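Local coordinates for uncharacterized protein (Bacteroides caccae, PDB 3NO2) that is of unknown function but folds as a six-bladed beta-propeller, a scaffold that in many other propellers carries a binding or catalytic site at its central channel, at residues A[38-44]-A[78-84]; A[68-72]-A[102-108]; A[128-133]-A[168-172]. The contacts are given in a common frame with arbitrary orientation. Where two conformers were deposited one is given. Numbering follows the deposited sequence.

Interaction 1 of 3, residues A[38-44]-A[78-84]; sequences ECNSVAA and EMQTARI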
# COMPACT_ATOMS: atom_id res chain seq x y z
N GLU A 38 -1.32 -5.39 -12.44
CA GLU A 38 -0.42 -4.55 -11.70
C GLU A 38 -0.84 -4.63 -10.26
O GLU A 38 -1.98 -4.24 -9.95
CB GLU A 38 -0.47 -3.08 -12.16
CG GLU A 38 0.52 -2.18 -11.44
CD GLU A 38 0.32 -0.71 -11.60
OE1 GLU A 38 -0.78 -0.23 -11.98
OE2 GLU A 38 1.29 0.03 -11.25
N CYS A 39 0.03 -5.11 -9.37
CA CYS A 39 -0.26 -5.26 -7.95
C CYS A 39 0.46 -4.23 -7.11
O CYS A 39 1.68 -4.24 -7.00
CB CYS A 39 0.10 -6.65 -7.45
SG CYS A 39 -0.15 -6.86 -5.69
N ASN A 40 -0.34 -3.31 -6.55
CA ASN A 40 0.13 -2.31 -5.57
C ASN A 40 -0.42 -2.49 -4.18
O ASN A 40 -0.11 -1.66 -3.33
CB ASN A 40 -0.15 -0.89 -6.07
CG ASN A 40 0.77 -0.49 -7.22
OD1 ASN A 40 2.02 -0.42 -7.02
ND2 ASN A 40 0.21 -0.18 -8.39
N SER A 41 -1.20 -3.54 -3.94
CA SER A 41 -1.75 -3.86 -2.64
C SER A 41 -1.84 -5.38 -2.43
O SER A 41 -2.49 -6.09 -3.20
CB SER A 41 -3.18 -3.32 -2.49
OG SER A 41 -3.15 -1.88 -2.49
N VAL A 42 -1.19 -5.83 -1.34
CA VAL A 42 -1.36 -7.17 -0.78
C VAL A 42 -1.73 -7.05 0.68
O VAL A 42 -1.34 -6.09 1.36
CB VAL A 42 -0.10 -8.06 -0.93
CG1 VAL A 42 0.33 -8.21 -2.38
CG2 VAL A 42 1.11 -7.56 -0.12
N ALA A 43 -2.46 -8.03 1.21
CA ALA A 43 -2.86 -8.04 2.61
C ALA A 43 -3.15 -9.48 3.02
O ALA A 43 -3.47 -10.32 2.19
CB ALA A 43 -4.10 -7.13 2.83
N ALA A 44 -2.97 -9.77 4.30
CA ALA A 44 -3.24 -11.09 4.88
C ALA A 44 -4.28 -10.98 5.94
O ALA A 44 -4.33 -10.01 6.71
CB ALA A 44 -1.97 -11.69 5.48
N GLU A 78 -9.18 0.93 -12.50
CA GLU A 78 -8.01 0.26 -11.96
C GLU A 78 -8.22 -0.02 -10.48
O GLU A 78 -8.22 0.89 -9.61
CB GLU A 78 -6.74 1.08 -12.14
CG GLU A 78 -6.39 1.39 -13.58
CD GLU A 78 -5.03 2.03 -13.75
OE1 GLU A 78 -4.28 2.16 -12.77
OE2 GLU A 78 -4.71 2.38 -14.92
N MSE A 79 -8.34 -1.30 -10.13
CA MSE A 79 -8.43 -1.72 -8.75
C MSE A 79 -7.02 -1.67 -8.17
O MSE A 79 -6.16 -2.49 -8.52
CB MSE A 79 -8.96 -3.16 -8.70
CG MSE A 79 -9.30 -3.58 -7.31
SE MSE A 79 -11.06 -3.00 -6.67
CE MSE A 79 -12.11 -4.37 -7.47
N GLN A 80 -6.80 -0.74 -7.24
CA GLN A 80 -5.48 -0.49 -6.70
C GLN A 80 -5.39 -0.59 -5.18
O GLN A 80 -4.27 -0.68 -4.69
CB GLN A 80 -4.95 0.88 -7.13
CG GLN A 80 -4.73 1.03 -8.63
CD GLN A 80 -3.47 0.42 -9.16
OE1 GLN A 80 -2.74 -0.26 -8.47
NE2 GLN A 80 -3.23 0.62 -10.45
N THR A 81 -6.52 -0.57 -4.45
CA THR A 81 -6.57 -0.77 -3.02
C THR A 81 -7.05 -2.16 -2.71
O THR A 81 -8.00 -2.64 -3.30
CB THR A 81 -7.57 0.23 -2.39
OG1 THR A 81 -7.15 1.59 -2.56
CG2 THR A 81 -7.80 -0.01 -0.90
N ALA A 82 -6.42 -2.78 -1.71
CA ALA A 82 -6.87 -4.06 -1.16
C ALA A 82 -6.23 -4.23 0.22
O ALA A 82 -5.03 -4.50 0.30
CB ALA A 82 -6.52 -5.19 -2.08
N ARG A 83 -6.99 -4.07 1.30
CA ARG A 83 -6.49 -4.20 2.66
C ARG A 83 -7.51 -4.94 3.51
O ARG A 83 -8.68 -5.06 3.15
CB ARG A 83 -6.14 -2.85 3.28
CG ARG A 83 -7.36 -1.97 3.49
CD ARG A 83 -7.07 -0.73 4.27
NE ARG A 83 -6.17 0.17 3.58
CZ ARG A 83 -4.91 0.41 3.91
NH1 ARG A 83 -4.35 -0.18 4.96
NH2 ARG A 83 -4.23 1.29 3.23
N ILE A 84 -7.06 -5.45 4.65
CA ILE A 84 -7.93 -5.98 5.69
C ILE A 84 -8.05 -4.95 6.79
O ILE A 84 -7.03 -4.48 7.34
CB ILE A 84 -7.40 -7.31 6.21
CG1 ILE A 84 -7.31 -8.35 5.08
CG2 ILE A 84 -8.26 -7.80 7.40
CD1 ILE A 84 -8.63 -8.80 4.45
O HOH W 1 -2.96 -2.96 -7.73
O HOH W 2 -4.43 -1.00 -0.17
O HOH W 3 -2.49 -3.57 0.85
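Direct hydrogen bonds across the pair all involve side chains. Gln80 NE2 donates to Glu38 OE1 (3.0 Å, 167°), and Asn40 ND2 donates to Gln80 OE1 (3.0 Å, 172°). Within the segments, Asn40 ND2 also reaches Glu38 OE2 at 3.1 Å and Gln80 NE2 reaches Glu78 OE1 at 3.0 Å. NE2 thus lies between carboxylates, Glu38 OE1 and Glu78 OE1 being 4.3 Å apart; outside the pair, Glu38 bonds Ser12 and a bound citrate, Glu78 bonds His124 and Asn40 bonds Ser269. Ser41 OG donates to Gln80 O at 2.7 Å.

Segment 38-44 runs from a loop into the innermost strand 41-44 of one blade, and 78-84 is the innermost strand of the next. The strand axes run 12° from parallel and approach to 5.5 Å, yet each strand pairs within its own blade, with 50-53 and 90-95. A classic beta bulge at Gln80 and Thr81, both facing Ala93, interrupts strand 78-84.

Water fills the seam. Water 1 joins Glu38 O (2.7 Å), Asn40 N (2.9 Å) and Gln80 OE1 (2.8 Å); water 2 links Ser41 OG (2.8 Å) with Ala82 N (3.1 Å); water 3 lies 2.8 Å from both Val42 O and Ala82 O.

Apolar contact takes over towards Ile84: Ala43 CB meets Arg83 CA at 3.8 Å and Ile84 CG1 at 4.1 Å.

Interaction 2 of 3, residues A[68-72]-A[102-108]; sequences LWNIA and LEVNMKG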
# COMPACT_ATOMS: atom_id res chain seq x y z
N LEU A 68 -11.01 -17.86 -3.44
CA LEU A 68 -12.20 -17.72 -2.60
C LEU A 68 -13.22 -16.82 -3.25
O LEU A 68 -14.39 -17.17 -3.35
CB LEU A 68 -11.81 -17.21 -1.20
CG LEU A 68 -10.92 -18.19 -0.41
CD1 LEU A 68 -10.43 -17.58 0.91
CD2 LEU A 68 -11.63 -19.54 -0.13
N TRP A 69 -12.79 -15.66 -3.72
CA TRP A 69 -13.69 -14.72 -4.37
C TRP A 69 -12.86 -13.73 -5.18
O TRP A 69 -11.67 -13.59 -4.95
CB TRP A 69 -14.58 -13.97 -3.38
CG TRP A 69 -13.97 -13.19 -2.27
CD1 TRP A 69 -13.87 -13.59 -0.98
CD2 TRP A 69 -13.43 -11.87 -2.32
NE1 TRP A 69 -13.32 -12.62 -0.23
CE2 TRP A 69 -13.03 -11.52 -1.01
CE3 TRP A 69 -13.25 -10.92 -3.34
CZ2 TRP A 69 -12.46 -10.28 -0.71
CZ3 TRP A 69 -12.70 -9.69 -3.03
CH2 TRP A 69 -12.27 -9.40 -1.72
N ASN A 70 -13.55 -13.06 -6.09
CA ASN A 70 -12.93 -12.11 -7.02
C ASN A 70 -13.93 -11.03 -7.33
O ASN A 70 -15.15 -11.30 -7.48
CB ASN A 70 -12.58 -12.81 -8.33
CG ASN A 70 -11.91 -11.93 -9.31
OD1 ASN A 70 -10.79 -11.47 -9.04
ND2 ASN A 70 -12.55 -11.62 -10.43
N ILE A 71 -13.46 -9.79 -7.41
CA ILE A 71 -14.25 -8.66 -7.90
C ILE A 71 -13.50 -8.01 -9.05
O ILE A 71 -12.35 -7.57 -8.87
CB ILE A 71 -14.54 -7.66 -6.80
CG1 ILE A 71 -15.35 -8.34 -5.68
CG2 ILE A 71 -15.28 -6.39 -7.41
CD1 ILE A 71 -15.55 -7.39 -4.43
N ALA A 72 -14.11 -7.93 -10.22
CA ALA A 72 -13.53 -7.26 -11.37
C ALA A 72 -13.71 -5.75 -11.29
O ALA A 72 -14.78 -5.26 -10.86
CB ALA A 72 -14.17 -7.80 -12.66
N LEU A 102 -15.32 -0.38 -1.95
CA LEU A 102 -16.19 -1.45 -1.45
C LEU A 102 -15.59 -2.03 -0.20
O LEU A 102 -14.37 -2.29 -0.12
CB LEU A 102 -16.31 -2.57 -2.48
CG LEU A 102 -16.82 -2.20 -3.88
CD1 LEU A 102 -16.66 -3.44 -4.81
CD2 LEU A 102 -18.31 -1.68 -3.82
N GLU A 103 -16.43 -2.28 0.80
CA GLU A 103 -16.07 -3.16 1.92
C GLU A 103 -16.72 -4.49 1.64
O GLU A 103 -17.87 -4.55 1.19
CB GLU A 103 -16.50 -2.55 3.27
CG GLU A 103 -15.76 -1.28 3.54
CD GLU A 103 -16.01 -0.64 4.86
OE1 GLU A 103 -16.54 -1.32 5.77
OE2 GLU A 103 -15.65 0.55 5.04
N VAL A 104 -16.00 -5.57 1.88
CA VAL A 104 -16.38 -6.90 1.38
C VAL A 104 -16.11 -7.91 2.49
O VAL A 104 -15.11 -7.81 3.21
CB VAL A 104 -15.54 -7.28 0.14
CG1 VAL A 104 -15.92 -8.64 -0.45
CG2 VAL A 104 -15.66 -6.15 -0.94
N ASN A 105 -17.01 -8.86 2.70
CA ASN A 105 -16.77 -9.89 3.69
C ASN A 105 -15.94 -11.02 3.12
O ASN A 105 -15.59 -11.00 1.93
CB ASN A 105 -18.10 -10.36 4.37
CG ASN A 105 -19.00 -11.10 3.46
OD1 ASN A 105 -18.65 -11.56 2.36
ND2 ASN A 105 -20.28 -11.22 3.91
N MSE A 106 -15.68 -12.06 3.92
CA MSE A 106 -14.83 -13.17 3.48
C MSE A 106 -15.45 -14.04 2.43
O MSE A 106 -14.77 -14.84 1.77
CB MSE A 106 -14.40 -14.03 4.67
CG MSE A 106 -13.52 -13.30 5.65
SE MSE A 106 -11.91 -12.50 4.89
CE MSE A 106 -12.50 -10.62 4.61
N LYS A 107 -16.76 -13.92 2.28
CA LYS A 107 -17.50 -14.60 1.19
C LYS A 107 -17.52 -13.84 -0.12
O LYS A 107 -18.10 -14.30 -1.10
CB LYS A 107 -18.94 -14.86 1.65
CG LYS A 107 -19.06 -15.97 2.67
CD LYS A 107 -20.50 -16.23 3.11
CE LYS A 107 -20.53 -17.45 4.05
NZ LYS A 107 -21.84 -17.68 4.76
N GLY A 108 -16.94 -12.64 -0.16
CA GLY A 108 -16.99 -11.79 -1.33
C GLY A 108 -18.25 -10.97 -1.52
O GLY A 108 -18.46 -10.41 -2.60
O HOH W 4 -17.07 -11.43 -4.74
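This is a mainly apolar contact between neighbouring blades, its centre about 18 Å from the centre of the chain, where the outermost strand of one blade, 67-72, meets the end of strand 99-104 and the turn after it. The strand axes run nearly antiparallel (169°) but stay 10.9 Å apart, so side chains and the turn backbone fill the gap, not strand pairing.

Gly108 CA sits 3.5 Å from the centroid of the Trp69 five-membered ring, 14° off the normal, and Val104 CG1 4.0 Å from that of the Trp69 six-membered ring, 16° off: two CH-pi contacts over the same face. At the ring edge, Trp69 CD1 is 3.2 Å from Met106 O. Farther along, Ile71 CD1 packs on Val104 CG2 at 3.7 Å and on Leu102 CD1 at 4.1 Å.

A CB on Gly108 would fall 2.7 Å from Trp69 CB and, at phi/psi 81/14°, would also press on the carbonyl O of Lys107. Gly108 closes a type I turn from Asn105, its N bonded to Asn105 O at 3.0 Å. The turn joins strands 99-104 and 110-116 of a four-stranded antiparallel meander, the blade of a beta-propeller, and packs on the outermost strand of the preceding blade.

Interaction 3 of 3, residues A[128-133]-A[168-172]; sequences RQINKN and FSSAF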
# COMPACT_ATOMS: atom_id res chain seq x y z
N ARG A 128 -3.62 4.87 -5.12
CA ARG A 128 -3.18 3.50 -4.95
C ARG A 128 -3.87 2.94 -3.71
O ARG A 128 -4.91 2.25 -3.87
CB ARG A 128 -1.66 3.40 -4.94
CG ARG A 128 -1.04 3.83 -6.26
CD ARG A 128 -1.36 2.87 -7.41
NE ARG A 128 -0.80 3.34 -8.68
CZ ARG A 128 -1.34 4.20 -9.50
NH1 ARG A 128 -2.53 4.69 -9.28
NH2 ARG A 128 -0.63 4.63 -10.55
N GLN A 129 -3.41 3.22 -2.49
CA GLN A 129 -3.94 2.58 -1.29
C GLN A 129 -4.79 3.56 -0.45
O GLN A 129 -4.26 4.38 0.29
CB GLN A 129 -2.80 2.06 -0.41
CG GLN A 129 -1.84 1.13 -1.12
CD GLN A 129 -1.00 0.31 -0.14
OE1 GLN A 129 -0.85 0.65 1.04
NE2 GLN A 129 -0.40 -0.78 -0.62
N ILE A 130 -6.09 3.43 -0.56
CA ILE A 130 -7.05 4.10 0.29
C ILE A 130 -7.05 3.41 1.66
O ILE A 130 -6.74 2.23 1.77
CB ILE A 130 -8.43 4.09 -0.37
CG1 ILE A 130 -8.42 4.97 -1.62
CG2 ILE A 130 -9.54 4.51 0.60
CD1 ILE A 130 -9.75 5.01 -2.43
N ASN A 131 -7.35 4.15 2.71
CA ASN A 131 -7.45 3.65 4.06
C ASN A 131 -8.73 4.23 4.71
O ASN A 131 -9.39 5.08 4.15
CB ASN A 131 -6.16 3.98 4.85
CG ASN A 131 -5.88 2.99 5.96
OD1 ASN A 131 -6.73 2.20 6.36
ND2 ASN A 131 -4.63 2.99 6.40
N LYS A 132 -9.09 3.70 5.87
CA LYS A 132 -10.30 4.07 6.61
C LYS A 132 -9.87 4.58 7.98
O LYS A 132 -9.10 3.90 8.66
CB LYS A 132 -11.19 2.86 6.71
CG LYS A 132 -12.58 3.17 7.32
CD LYS A 132 -13.48 1.92 7.32
CE LYS A 132 -14.84 2.24 7.85
NZ LYS A 132 -15.75 1.03 7.83
N ASN A 133 -10.37 5.74 8.39
CA ASN A 133 -9.91 6.34 9.65
C ASN A 133 -10.92 6.00 10.76
O ASN A 133 -11.89 5.28 10.56
CB ASN A 133 -9.67 7.83 9.48
CG ASN A 133 -10.92 8.65 9.18
OD1 ASN A 133 -12.05 8.22 9.42
ND2 ASN A 133 -10.70 9.90 8.73
N PHE A 168 0.86 7.77 -2.09
CA PHE A 168 0.63 6.36 -2.39
C PHE A 168 -0.24 5.61 -1.38
O PHE A 168 -0.97 4.68 -1.77
CB PHE A 168 2.01 5.68 -2.55
CG PHE A 168 1.94 4.19 -2.80
CD1 PHE A 168 1.84 3.69 -4.09
CD2 PHE A 168 1.94 3.28 -1.77
CE1 PHE A 168 1.75 2.32 -4.35
CE2 PHE A 168 1.83 1.94 -2.03
CZ PHE A 168 1.71 1.47 -3.30
N SER A 169 -0.16 5.96 -0.10
CA SER A 169 -0.80 5.20 0.95
C SER A 169 -0.79 5.99 2.23
O SER A 169 -0.07 7.03 2.32
CB SER A 169 -0.06 3.88 1.13
OG SER A 169 -0.70 3.07 2.13
N SER A 170 -1.54 5.54 3.22
CA SER A 170 -1.47 6.07 4.57
C SER A 170 -1.45 4.89 5.54
O SER A 170 -1.96 3.82 5.24
CB SER A 170 -2.65 6.98 4.86
OG SER A 170 -3.88 6.33 4.89
N ALA A 171 -0.90 5.13 6.71
CA ALA A 171 -0.89 4.12 7.78
C ALA A 171 -0.95 4.84 9.12
O ALA A 171 -0.41 5.92 9.29
CB ALA A 171 0.37 3.23 7.74
N PHE A 172 -1.63 4.24 10.08
CA PHE A 172 -1.86 4.88 11.37
C PHE A 172 -0.79 4.52 12.39
O PHE A 172 -0.25 3.40 12.42
CB PHE A 172 -3.23 4.47 11.87
CG PHE A 172 -4.32 4.93 10.97
CD1 PHE A 172 -4.62 6.29 10.85
CD2 PHE A 172 -5.02 4.01 10.19
CE1 PHE A 172 -5.62 6.70 9.97
CE2 PHE A 172 -6.00 4.45 9.32
CZ PHE A 172 -6.30 5.77 9.20
O HOH W 5 -4.81 6.20 2.37
O HOH W 6 -2.96 1.58 8.85
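Only one backbone-to-backbone hydrogen bond, Gln129 N to Phe168 O (2.9 Å, 158°), joins the segments; the other direct bonds depend on side-chain conformation. Gln129 (chi1 m, chi2 t) extends its amide so that OE1 accepts from Ser169 OG at 2.7 Å, the serine hydroxyl being set by a t rotamer. The other end of that amide, NE2, donates to Asn40 O and Gln217 OE1.

Phe168 (t, 89°) lays its ring alongside the neighbouring segment, with Gln129 CD 3.8 Å from its CE2 and Arg128 CB 3.6 Å from its CD1. Arg128 starts toward Phe168, but two successive m angles lead its guanidinium away, to His124 O and a bound citrate.

Asn131 (chi1 t, chi2 -14°) turns its OD1 back to its neighbour's amide, Lys132 N, at 2.8 Å. Its ND2 can then donate to Ser170 O (3.0 Å, 142°) and to water 6 (3.3 Å), which also accepts from Phe172 N at 3.2 Å. Ser170, in its p rotamer, donates through OG to water 5 at 2.7 Å, and that water donates to Gln129 O at 2.8 Å. At the far end Phe172 (m, -68°) brings CE2 within 3.2 Å of Lys132 O and CZ within 3.7 Å of Asn133 CA.

Segments 128-133 and 168-172, which carry the inner strands of adjacent propeller blades, diverge, their nearest CA pairs widening from 4.7 Å at Gln129-Ser169 to 8.4 Å at Asn133-Phe172. The chemistry implies that amide and hydroxyl side chains, with bridging water, join the blades where continuous backbone pairing is absent.

How the interactions relate
The centres of interactions 1 and 3 lie about 7 Å from the chain centre; both join inner strands of adjacent blades through amides, hydroxyls and water, interaction 3 being buried and interaction 1 partly so. Interaction 2, also partly buried, has its centre about 18 Å from the chain centre, at the periphery, and relies on aromatic and aliphatic packing. Interactions 1 and 2 hold the same two blades; interaction 3 joins the next two and meets interaction 1 directly, with Thr81 OG1 2.7 Å from Arg128 O. A citrate, probably from the crystallisation liquor, hydrogen-bonds Glu38 and Arg128 and may mark a central pocket. A salt bridge, Glu103 OE2 to Lys132 NZ at 2.8 Å, connects interactions 2 and 3.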